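Local atomic coordinates of SAHS4 (Ramazzottius varieornatus, PDB entry 5Z4G), a protein that probably acts as a secreted, heat-soluble shield against water loss, and binds zinc ions on a fold related to that of the fatty-acid-binding proteins. Residues V104-V109 with I121-K126; G114-T119 with T133-G138; K126-I131 with T146-T151; D139-T144 with R154-I159. All blocks are in the same frame, centred on the assembly; numbering follows the deposited sequence.

Contact 1 of 4, residues V104-V109 with I121-K126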
# COMPACT_ATOMS: atom_id res chain seq x y z
N VAL A 104 -1.26 -17.08 4.03
CA VAL A 104 -1.97 -16.66 2.81
C VAL A 104 -0.96 -15.97 1.89
O VAL A 104 -0.41 -14.93 2.26
CB VAL A 104 -3.15 -15.70 3.12
CG1 VAL A 104 -3.86 -15.28 1.84
CG2 VAL A 104 -4.15 -16.33 4.08
N ASP A 105 -0.72 -16.55 0.71
CA ASP A 105 0.22 -16.00 -0.27
C ASP A 105 -0.41 -14.90 -1.11
O ASP A 105 -1.56 -15.00 -1.55
CB ASP A 105 0.77 -17.08 -1.20
CG ASP A 105 1.82 -17.97 -0.54
OD1 ASP A 105 2.13 -17.79 0.66
OD2 ASP A 105 2.33 -18.87 -1.24
N LEU A 106 0.38 -13.86 -1.34
CA LEU A 106 -0.02 -12.70 -2.11
C LEU A 106 1.07 -12.51 -3.16
O LEU A 106 2.25 -12.44 -2.83
CB LEU A 106 -0.10 -11.50 -1.16
CG LEU A 106 -0.49 -10.09 -1.59
CD1 LEU A 106 -1.17 -9.38 -0.43
CD2 LEU A 106 0.72 -9.31 -2.09
N LYS A 107 0.66 -12.46 -4.43
CA LYS A 107 1.57 -12.15 -5.53
C LYS A 107 1.34 -10.70 -5.95
O LYS A 107 0.21 -10.24 -6.02
CB LYS A 107 1.32 -13.08 -6.71
CG LYS A 107 1.64 -14.54 -6.43
CD LYS A 107 1.41 -15.40 -7.67
CE LYS A 107 1.50 -16.88 -7.32
NZ LYS A 107 1.33 -17.74 -8.52
N TYR A 108 2.42 -9.98 -6.22
CA TYR A 108 2.26 -8.58 -6.64
C TYR A 108 3.29 -8.14 -7.68
O TYR A 108 4.38 -8.70 -7.76
CB TYR A 108 2.31 -7.64 -5.42
CG TYR A 108 3.70 -7.47 -4.86
CD1 TYR A 108 4.20 -8.37 -3.91
CD2 TYR A 108 4.53 -6.42 -5.30
CE1 TYR A 108 5.48 -8.23 -3.41
CE2 TYR A 108 5.82 -6.28 -4.80
CZ TYR A 108 6.28 -7.18 -3.86
OH TYR A 108 7.55 -7.03 -3.37
N VAL A 109 2.92 -7.12 -8.46
CA VAL A 109 3.84 -6.45 -9.38
C VAL A 109 3.64 -4.95 -9.26
O VAL A 109 2.50 -4.47 -9.31
CB VAL A 109 3.61 -6.86 -10.86
CG1 VAL A 109 4.66 -6.20 -11.76
CG2 VAL A 109 3.66 -8.37 -11.04
N ILE A 121 -2.12 -6.76 -7.27
CA ILE A 121 -2.05 -7.84 -6.30
C ILE A 121 -3.00 -8.97 -6.69
O ILE A 121 -4.13 -8.72 -7.09
CB ILE A 121 -2.42 -7.31 -4.89
CG1 ILE A 121 -1.41 -6.25 -4.44
CG2 ILE A 121 -2.52 -8.45 -3.88
CD1 ILE A 121 -1.87 -5.40 -3.28
N ASN A 122 -2.53 -10.21 -6.56
CA ASN A 122 -3.37 -11.39 -6.71
C ASN A 122 -3.21 -12.30 -5.50
O ASN A 122 -2.09 -12.56 -5.06
CB ASN A 122 -3.04 -12.14 -8.01
CG ASN A 122 -4.08 -13.19 -8.38
OD1 ASN A 122 -5.27 -13.08 -8.05
ND2 ASN A 122 -3.65 -14.22 -9.10
N ILE A 123 -4.34 -12.74 -4.95
CA ILE A 123 -4.39 -13.75 -3.89
C ILE A 123 -5.05 -14.99 -4.52
O ILE A 123 -6.29 -15.09 -4.57
CB ILE A 123 -5.13 -13.28 -2.62
CG1 ILE A 123 -4.52 -11.97 -2.07
CG2 ILE A 123 -5.11 -14.38 -1.56
CD1 ILE A 123 -5.36 -11.27 -1.01
N PRO A 124 -4.22 -15.92 -5.04
CA PRO A 124 -4.75 -17.09 -5.75
C PRO A 124 -5.70 -17.94 -4.90
O PRO A 124 -6.71 -18.40 -5.42
CB PRO A 124 -3.48 -17.87 -6.12
CG PRO A 124 -2.43 -16.83 -6.22
CD PRO A 124 -2.75 -15.87 -5.11
N SER A 125 -5.39 -18.09 -3.60
CA SER A 125 -6.20 -18.92 -2.70
C SER A 125 -7.63 -18.41 -2.50
O SER A 125 -8.54 -19.20 -2.22
CB SER A 125 -5.50 -19.11 -1.34
OG SER A 125 -5.27 -17.87 -0.70
N LYS A 126 -7.82 -17.10 -2.67
CA LYS A 126 -9.13 -16.44 -2.57
C LYS A 126 -9.73 -16.08 -3.93
O LYS A 126 -10.86 -15.57 -3.99
CB LYS A 126 -9.02 -15.18 -1.70
CG LYS A 126 -8.83 -15.45 -0.22
CD LYS A 126 -8.83 -14.16 0.57
CE LYS A 126 -8.86 -14.42 2.07
NZ LYS A 126 -7.57 -14.96 2.60
O HOH W 1 -2.97 -17.27 -2.05
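Lys107 O is gripped twice from the facing strand: Asn122 N donates to it over 2.8 Å, and the CA-H of Ile121 adds a weaker contact, CA to Lys107 O being 3.3 Å. The two strands, 104-113 and 116-123, form a beta hairpin in the antiparallel, fatty-acid-binding-protein-like sheet of this molecule. The return bond, Lys107 N to Asn122 O, also measures 2.8 Å and completes a hydrogen-bonded pair. Next to it Tyr108 and Ile121 form a non-hydrogen-bonded pair. With CG2 of Ile121 anti to the backbone N (CG1 at chi1 -63°), this methyl is pressed against the fork of Leu106, only 3.5 Å from its CG, a tight fit that suits two branched aliphatic side chains. Farther along, the side chains of Ile123 and Val104 cross obliquely, Ile123 CG2 to Val104 CG1 3.7 Å. Pro124, which has no N-H to offer, stands where regular pairing stops, and the Lys107 chain crosses it at about a right angle, its CE nearest CG of the proline. Beyond it the strands part, and a water replaces the direct bond: it accepts from Ser125 N at 3.0 Å and donates to Asp105 O at 2.7 Å.

Contact 2 of 4, residues G114-T119 with T133-G138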
# COMPACT_ATOMS: atom_id res chain seq x y z
N GLY A 114 3.65 7.60 -14.95
CA GLY A 114 4.19 8.91 -14.60
C GLY A 114 4.62 8.92 -13.14
O GLY A 114 5.43 8.10 -12.71
N GLU A 115 4.02 9.84 -12.38
CA GLU A 115 4.34 10.00 -10.96
C GLU A 115 3.61 9.05 -10.01
O GLU A 115 3.86 9.08 -8.80
CB GLU A 115 4.10 11.45 -10.55
CG GLU A 115 5.07 12.41 -11.21
CD GLU A 115 5.06 13.80 -10.63
OE1 GLU A 115 4.17 14.13 -9.81
OE2 GLU A 115 5.95 14.57 -11.00
N GLN A 116 2.73 8.22 -10.56
CA GLN A 116 1.89 7.32 -9.77
C GLN A 116 2.49 5.92 -9.69
O GLN A 116 2.84 5.33 -10.72
CB GLN A 116 0.49 7.27 -10.40
CG GLN A 116 -0.54 6.46 -9.64
CD GLN A 116 -1.85 6.39 -10.38
OE1 GLN A 116 -1.97 5.71 -11.41
NE2 GLN A 116 -2.86 7.11 -9.89
N LEU A 117 2.58 5.40 -8.47
CA LEU A 117 2.99 4.02 -8.23
C LEU A 117 1.74 3.15 -8.27
O LEU A 117 0.74 3.48 -7.62
CB LEU A 117 3.68 3.90 -6.86
CG LEU A 117 4.09 2.49 -6.43
CD1 LEU A 117 5.19 1.91 -7.32
CD2 LEU A 117 4.55 2.49 -4.98
N ILE A 118 1.80 2.04 -9.00
CA ILE A 118 0.68 1.11 -9.12
C ILE A 118 1.14 -0.26 -8.63
O ILE A 118 2.19 -0.75 -9.05
CB ILE A 118 0.21 0.99 -10.59
CG1 ILE A 118 -0.22 2.35 -11.17
CG2 ILE A 118 -0.93 -0.04 -10.71
CD1 ILE A 118 -0.38 2.36 -12.66
N THR A 119 0.35 -0.87 -7.74
CA THR A 119 0.65 -2.21 -7.25
C THR A 119 -0.53 -3.09 -7.61
O THR A 119 -1.66 -2.84 -7.18
CB THR A 119 0.92 -2.22 -5.73
OG1 THR A 119 1.96 -1.28 -5.44
CG2 THR A 119 1.33 -3.62 -5.26
N THR A 133 -3.21 2.20 -6.05
CA THR A 133 -2.44 3.29 -6.65
C THR A 133 -2.00 4.27 -5.56
O THR A 133 -2.75 4.51 -4.59
CB THR A 133 -3.21 4.07 -7.73
OG1 THR A 133 -4.32 4.74 -7.13
CG2 THR A 133 -3.73 3.16 -8.84
N TYR A 134 -0.81 4.84 -5.73
CA TYR A 134 -0.25 5.81 -4.79
C TYR A 134 -0.02 7.09 -5.57
O TYR A 134 0.81 7.12 -6.48
CB TYR A 134 1.06 5.28 -4.18
CG TYR A 134 0.85 4.03 -3.37
CD1 TYR A 134 0.82 2.76 -3.99
CD2 TYR A 134 0.64 4.09 -1.99
CE1 TYR A 134 0.60 1.60 -3.25
CE2 TYR A 134 0.42 2.94 -1.24
CZ TYR A 134 0.40 1.71 -1.87
OH TYR A 134 0.17 0.58 -1.12
N THR A 135 -0.77 8.13 -5.22
CA THR A 135 -0.72 9.43 -5.87
C THR A 135 -0.36 10.46 -4.83
O THR A 135 -1.12 10.65 -3.87
CB THR A 135 -2.07 9.78 -6.52
OG1 THR A 135 -2.49 8.69 -7.32
CG2 THR A 135 -1.95 11.03 -7.40
N ALA A 136 0.78 11.11 -5.01
CA ALA A 136 1.29 12.06 -4.01
C ALA A 136 1.65 13.38 -4.66
O ALA A 136 2.12 13.40 -5.79
CB ALA A 136 2.50 11.48 -3.27
N THR A 137 1.39 14.47 -3.95
CA THR A 137 1.93 15.78 -4.30
C THR A 137 2.34 16.41 -2.99
O THR A 137 1.51 16.52 -2.07
CB THR A 137 0.92 16.70 -5.02
OG1 THR A 137 0.50 16.09 -6.25
CG2 THR A 137 1.56 18.05 -5.34
N GLY A 138 3.61 16.80 -2.89
CA GLY A 138 4.13 17.42 -1.68
C GLY A 138 3.92 16.53 -0.47
O GLY A 138 4.28 15.35 -0.49
O HOH W 2 1.75 13.20 -8.56
O HOH W 3 1.80 10.62 -7.60
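The beta hairpin of strands 116-123 and 128-137 is represented here by its part remote from the connecting turn, where the antiparallel pairing runs out into loops. Leu117 and Tyr134 make the hydrogen-bonded pair: Tyr134 N gives a bond of 2.8 Å to Leu117 O, and the bond from Leu117 N to Tyr134 O is longer, 3.2 Å, and more bent. Their side chains lie alongside each other, pointing the same way, with Leu117 CD2 3.9 Å from Tyr134 CD1. Leu117 O sits in plane at the ring edge, and Thr119 OG1, itself bonded to a tetraethylene glycol probably from the crystallisation liquor, also comes to that edge. The far end of the tyrosine is held by Gln143 through OH, and the ring of Tyr65 packs edge-to-face with that of Tyr134, so a residue with both an apolar ring and a polar tip suits this buried place. On the other face Gln116, in the conformer described, stretches out with CG anti to the backbone N (chi1 -176°). Its NE2 donates in the amide plane to Thr135 OG1 at 3.0 Å, almost perfectly straight (178°). Past this pair a water takes the N-H of Ala136 at 2.8 Å and lies near Glu115 O, standing between the diverging strands. The chemistry is therefore two-sided: ring and aliphatic contact within, amide-to-hydroxyl bonding on the more exposed face.

Contact 3 of 4, residues K126-I131 with T146-T151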
# COMPACT_ATOMS: atom_id res chain seq x y z
N LYS A 126 -7.82 -17.10 -2.67
CA LYS A 126 -9.13 -16.44 -2.57
C LYS A 126 -9.73 -16.08 -3.93
O LYS A 126 -10.86 -15.57 -3.99
CB LYS A 126 -9.02 -15.18 -1.70
CG LYS A 126 -8.83 -15.45 -0.22
CD LYS A 126 -8.83 -14.16 0.57
CE LYS A 126 -8.86 -14.42 2.07
NZ LYS A 126 -7.57 -14.96 2.60
N ASN A 127 -8.99 -16.34 -5.01
CA ASN A 127 -9.35 -15.93 -6.38
C ASN A 127 -9.70 -14.44 -6.44
O ASN A 127 -10.70 -14.03 -7.05
CB ASN A 127 -10.48 -16.82 -6.94
CG ASN A 127 -10.68 -16.64 -8.44
OD1 ASN A 127 -9.72 -16.42 -9.18
ND2 ASN A 127 -11.93 -16.72 -8.88
N GLN A 128 -8.86 -13.62 -5.80
CA GLN A 128 -9.15 -12.20 -5.60
C GLN A 128 -7.98 -11.31 -5.99
O GLN A 128 -6.86 -11.49 -5.51
CB GLN A 128 -9.56 -11.96 -4.15
CG GLN A 128 -10.09 -10.57 -3.84
CD GLN A 128 -10.48 -10.38 -2.39
OE1 GLN A 128 -10.56 -11.34 -1.60
NE2 GLN A 128 -10.75 -9.14 -2.02
N GLU A 129 -8.24 -10.34 -6.86
CA GLU A 129 -7.23 -9.37 -7.24
C GLU A 129 -7.57 -7.97 -6.73
O GLU A 129 -8.74 -7.61 -6.59
CB GLU A 129 -6.97 -9.37 -8.76
CG GLU A 129 -8.14 -8.91 -9.62
CD GLU A 129 -7.81 -8.80 -11.10
OE1 GLU A 129 -8.75 -8.91 -11.91
OE2 GLU A 129 -6.63 -8.59 -11.46
N THR A 130 -6.51 -7.22 -6.44
CA THR A 130 -6.61 -5.85 -5.93
C THR A 130 -5.64 -5.01 -6.74
O THR A 130 -4.54 -5.48 -7.07
CB THR A 130 -6.28 -5.77 -4.41
OG1 THR A 130 -7.17 -6.63 -3.69
CG2 THR A 130 -6.42 -4.35 -3.85
N ILE A 131 -6.05 -3.80 -7.09
CA ILE A 131 -5.11 -2.80 -7.62
C ILE A 131 -5.05 -1.63 -6.66
O ILE A 131 -6.09 -1.12 -6.21
CB ILE A 131 -5.42 -2.37 -9.08
CG1 ILE A 131 -5.30 -3.59 -10.01
CG2 ILE A 131 -4.47 -1.26 -9.53
CD1 ILE A 131 -5.70 -3.36 -11.45
N THR A 146 -8.78 -0.94 -5.17
CA THR A 146 -9.98 -1.51 -5.77
C THR A 146 -9.89 -3.02 -5.75
O THR A 146 -8.87 -3.57 -6.17
CB THR A 146 -10.18 -1.00 -7.21
OG1 THR A 146 -10.19 0.43 -7.20
CG2 THR A 146 -11.51 -1.53 -7.82
N SER A 147 -10.94 -3.67 -5.27
CA SER A 147 -11.02 -5.12 -5.28
C SER A 147 -12.47 -5.55 -5.38
O SER A 147 -13.33 -4.98 -4.71
CB SER A 147 -10.39 -5.71 -4.02
OG SER A 147 -10.30 -7.12 -4.13
N ASN A 148 -12.74 -6.54 -6.24
CA ASN A 148 -14.11 -7.06 -6.45
C ASN A 148 -15.08 -5.93 -6.79
O ASN A 148 -16.25 -5.92 -6.36
CB ASN A 148 -14.60 -7.85 -5.23
CG ASN A 148 -13.90 -9.18 -5.05
OD1 ASN A 148 -13.21 -9.68 -5.94
ND2 ASN A 148 -14.08 -9.78 -3.87
N GLY A 149 -14.57 -4.96 -7.56
CA GLY A 149 -15.38 -3.85 -8.05
C GLY A 149 -15.59 -2.66 -7.14
O GLY A 149 -16.23 -1.69 -7.55
N VAL A 150 -15.08 -2.71 -5.91
CA VAL A 150 -15.27 -1.59 -4.96
C VAL A 150 -13.96 -0.90 -4.66
O VAL A 150 -12.93 -1.56 -4.46
CB VAL A 150 -16.03 -2.02 -3.69
CG1 VAL A 150 -16.14 -0.88 -2.68
CG2 VAL A 150 -17.44 -2.45 -4.06
N THR A 151 -14.01 0.43 -4.65
CA THR A 151 -12.85 1.28 -4.43
C THR A 151 -12.92 1.97 -3.08
O THR A 151 -13.94 2.58 -2.73
CB THR A 151 -12.73 2.32 -5.56
OG1 THR A 151 -12.58 1.63 -6.80
CG2 THR A 151 -11.53 3.21 -5.36
O HOH W 4 -13.01 -12.33 -7.01
O HOH W 5 -10.85 -9.62 -7.53
O HOH W 6 -7.26 1.48 -7.15
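Gln128 reaches straight out from its strand, CG anti to the backbone N (chi1 -171°) and the chain extended beyond, Ser147 OG is likewise anti to its own backbone N (chi1 -172°), and the two polar ends meet. Gln128 NE2 donates in its own amide plane to Ser147 OG, 3.0 Å away and nearly straight at 170°. The hydroxyl passes the bond on: OG donates to Glu129 O, also at 3.0 Å, approaching from above the carbonyl plane. A serine suits this buried spot because one small group both accepts and donates. The contact joins strands 128-137 and 140-147 of a hairpin, at the end where Asn127 and Gln128 form a G1 beta bulge opposite Ile123 and Ser147 to Val150 make a type I' turn with Asn148 and Gly149 in its left-handed positions. Within these segments the hydrogen-bonded pair is Ile131 with Thr146, Thr146 N lying 2.9 Å from Ile131 O. Toward the turn a water accepts from Glu129 N at 2.8 Å and donates to Asn148 OD1. Gln128 NE2 also bonds to Ala45 O and Asn148 ND2 to Ala44 O, where helix 38-44 ends. Putting an alanine at Gln128 would probably leave Ala45 O and Ser147 OG without their shared amide donor. Side-chain amides, a hydroxyl and water thus carry the pairing where the backbones separate, tying the turn to the helix end.

Contact 4 of 4, residues D139-T144 with R154-I159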
# COMPACT_ATOMS: atom_id res chain seq x y z
N ASP A 139 3.28 17.10 0.55
CA ASP A 139 3.14 16.43 1.85
C ASP A 139 1.95 15.46 1.93
O ASP A 139 1.71 14.88 2.99
CB ASP A 139 3.02 17.46 2.98
CG ASP A 139 4.25 18.35 3.13
OD1 ASP A 139 5.35 17.99 2.66
OD2 ASP A 139 4.10 19.42 3.75
N ASP A 140 1.21 15.28 0.83
CA ASP A 140 -0.02 14.48 0.85
C ASP A 140 0.03 13.29 -0.10
O ASP A 140 0.46 13.43 -1.25
CB ASP A 140 -1.21 15.36 0.50
CG ASP A 140 -1.34 16.53 1.45
OD1 ASP A 140 -1.52 16.29 2.66
OD2 ASP A 140 -1.24 17.69 0.99
N LEU A 141 -0.41 12.14 0.39
CA LEU A 141 -0.51 10.93 -0.44
C LEU A 141 -1.92 10.36 -0.37
O LEU A 141 -2.50 10.22 0.72
CB LEU A 141 0.53 9.89 -0.01
CG LEU A 141 0.62 8.60 -0.86
CD1 LEU A 141 2.08 8.15 -0.95
CD2 LEU A 141 -0.27 7.50 -0.33
N GLU A 142 -2.46 10.03 -1.54
CA GLU A 142 -3.73 9.31 -1.65
C GLU A 142 -3.44 7.89 -2.11
O GLU A 142 -2.80 7.68 -3.13
CB GLU A 142 -4.69 10.01 -2.64
CG GLU A 142 -6.13 9.48 -2.61
CD GLU A 142 -7.09 10.21 -3.57
OE1 GLU A 142 -8.14 9.62 -3.92
OE2 GLU A 142 -6.83 11.36 -3.97
N GLN A 143 -3.92 6.92 -1.33
CA GLN A 143 -3.81 5.50 -1.66
C GLN A 143 -5.20 5.00 -2.04
O GLN A 143 -6.11 4.98 -1.22
CB GLN A 143 -3.26 4.73 -0.45
CG GLN A 143 -3.14 3.22 -0.62
CD GLN A 143 -2.90 2.49 0.69
OE1 GLN A 143 -3.45 2.86 1.73
NE2 GLN A 143 -2.11 1.42 0.65
N THR A 144 -5.37 4.64 -3.30
CA THR A 144 -6.65 4.19 -3.81
C THR A 144 -6.53 2.68 -3.99
O THR A 144 -5.54 2.20 -4.52
CB THR A 144 -6.99 4.92 -5.13
OG1 THR A 144 -6.96 6.33 -4.92
CG2 THR A 144 -8.36 4.55 -5.67
N ARG A 154 -7.54 5.95 0.96
CA ARG A 154 -6.94 6.35 2.22
C ARG A 154 -5.92 7.45 2.01
O ARG A 154 -5.15 7.42 1.04
CB ARG A 154 -6.26 5.15 2.87
CG ARG A 154 -6.06 5.32 4.35
CD ARG A 154 -5.39 4.10 4.90
NE ARG A 154 -5.54 4.04 6.34
CZ ARG A 154 -4.78 3.31 7.13
NH1 ARG A 154 -3.78 2.60 6.62
NH2 ARG A 154 -5.00 3.31 8.44
N TRP A 155 -5.90 8.40 2.94
CA TRP A 155 -4.96 9.52 2.87
C TRP A 155 -3.88 9.44 3.94
O TRP A 155 -4.13 8.98 5.06
CB TRP A 155 -5.69 10.86 2.96
CG TRP A 155 -6.50 11.15 1.73
CD1 TRP A 155 -6.11 11.88 0.64
CD2 TRP A 155 -7.83 10.70 1.45
NE1 TRP A 155 -7.11 11.92 -0.29
CE2 TRP A 155 -8.18 11.20 0.17
CE3 TRP A 155 -8.76 9.92 2.16
CZ2 TRP A 155 -9.43 10.95 -0.41
CZ3 TRP A 155 -10.01 9.67 1.57
CH2 TRP A 155 -10.33 10.19 0.29
N TYR A 156 -2.69 9.89 3.56
CA TYR A 156 -1.51 9.90 4.44
C TYR A 156 -0.85 11.27 4.38
O TYR A 156 -0.95 11.96 3.36
CB TYR A 156 -0.47 8.87 3.97
CG TYR A 156 -0.90 7.42 4.00
CD1 TYR A 156 -1.78 6.91 3.03
CD2 TYR A 156 -0.41 6.55 4.97
CE1 TYR A 156 -2.18 5.59 3.06
CE2 TYR A 156 -0.81 5.22 5.02
CZ TYR A 156 -1.68 4.74 4.04
OH TYR A 156 -2.10 3.42 4.02
N LYS A 157 -0.17 11.63 5.46
CA LYS A 157 0.65 12.84 5.55
C LYS A 157 2.10 12.45 5.60
O LYS A 157 2.46 11.47 6.27
CB LYS A 157 0.30 13.64 6.81
CG LYS A 157 -1.06 14.34 6.80
CD LYS A 157 -1.20 15.43 5.75
CE LYS A 157 -0.46 16.71 6.08
NZ LYS A 157 -0.78 17.78 5.08
N LYS A 158 2.95 13.21 4.91
CA LYS A 158 4.40 12.94 4.93
C LYS A 158 4.96 13.25 6.30
O LYS A 158 4.60 14.24 6.94
CB LYS A 158 5.12 13.76 3.87
CG LYS A 158 6.57 13.33 3.65
CD LYS A 158 7.25 14.18 2.59
CE LYS A 158 6.88 13.72 1.20
NZ LYS A 158 7.73 14.43 0.19
N ILE A 159 5.83 12.35 6.76
CA ILE A 159 6.49 12.50 8.07
C ILE A 159 8.00 12.30 7.93
O ILE A 159 8.45 11.62 7.01
CB ILE A 159 5.90 11.54 9.14
CG1 ILE A 159 5.98 10.08 8.68
CG2 ILE A 159 4.48 11.97 9.50
CD1 ILE A 159 5.72 9.03 9.75
O HOH W 7 -2.89 13.95 3.40
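Tyr156 OH donates to Gln143 OE1 at 2.7 Å, the oxygen lying in plane at the ring edge while the hydroxyl stands above the amide carbonyl plane. Leu141 lies alongside the same ring, its CD2 3.7 Å from Tyr156 CD1, giving the tyrosine an apolar flank and a polar tip. On the opposite sheet face, Glu142 and Trp155 run side by side, Glu142 CG being 3.5 Å from Trp155 NE1 in the conformer described, so that the aliphatic part of the glutamate packs on the indole. Lys157, also in the conformer described, is bent at chi2 (-64°) and chi3 (-75°) and curls back to put NZ 2.9 Å from Asp140 OD1 on its syn side, a salt bridge at the exposed end. A water also donates to Asp140 OD1 and to Tyr156 O. Between the two faces runs the ladder of the hairpin of strands 140-147 and 150-159: Leu141 pairs with Tyr156 and Gln143 with Arg154, where Gln143 N to Arg154 O is 2.7 Å, and Lys158 N extends it to Asp139 O at 2.8 Å. In the second shell Arg154 NH1 donates to Tyr156 OH at 3.2 Å while also bonding to Thr61. Trp28 of strand 26-30 packs on Leu141 and Tyr156. A phenylalanine in place of Tyr156 is likely to leave Gln143 OE1 without its donor and Arg154 NH1 without one acceptor, setting the amide freer to turn. The polar groups of the more buried face are thus linked from guanidinium to phenol to amide, whereas opposite charges pair on the exposed one.

In the fold
The four contacts are successive hairpin pairings in one antiparallel sheet. Contacts 1 and 2 share strand 116-123, contacts 2 and 3 share strand 128-137, and contacts 3 and 4 share strands 140-147 and 150-159. Contact 1 lies at the surface and combines aliphatic packing with backbone bonds and a bridging water, whereas contacts 2 to 4 are partly buried. Contacts 2 and 4 each set a leucine beside a tyrosine, and Leu141 of contact 4 touches the tyrosine rings of both contacts. Contact 3, nearer a helix end, depends more on amides and water. Contacts 1 and 4 lie on opposite sides of the chain's centre, about 24 Å apart between centres.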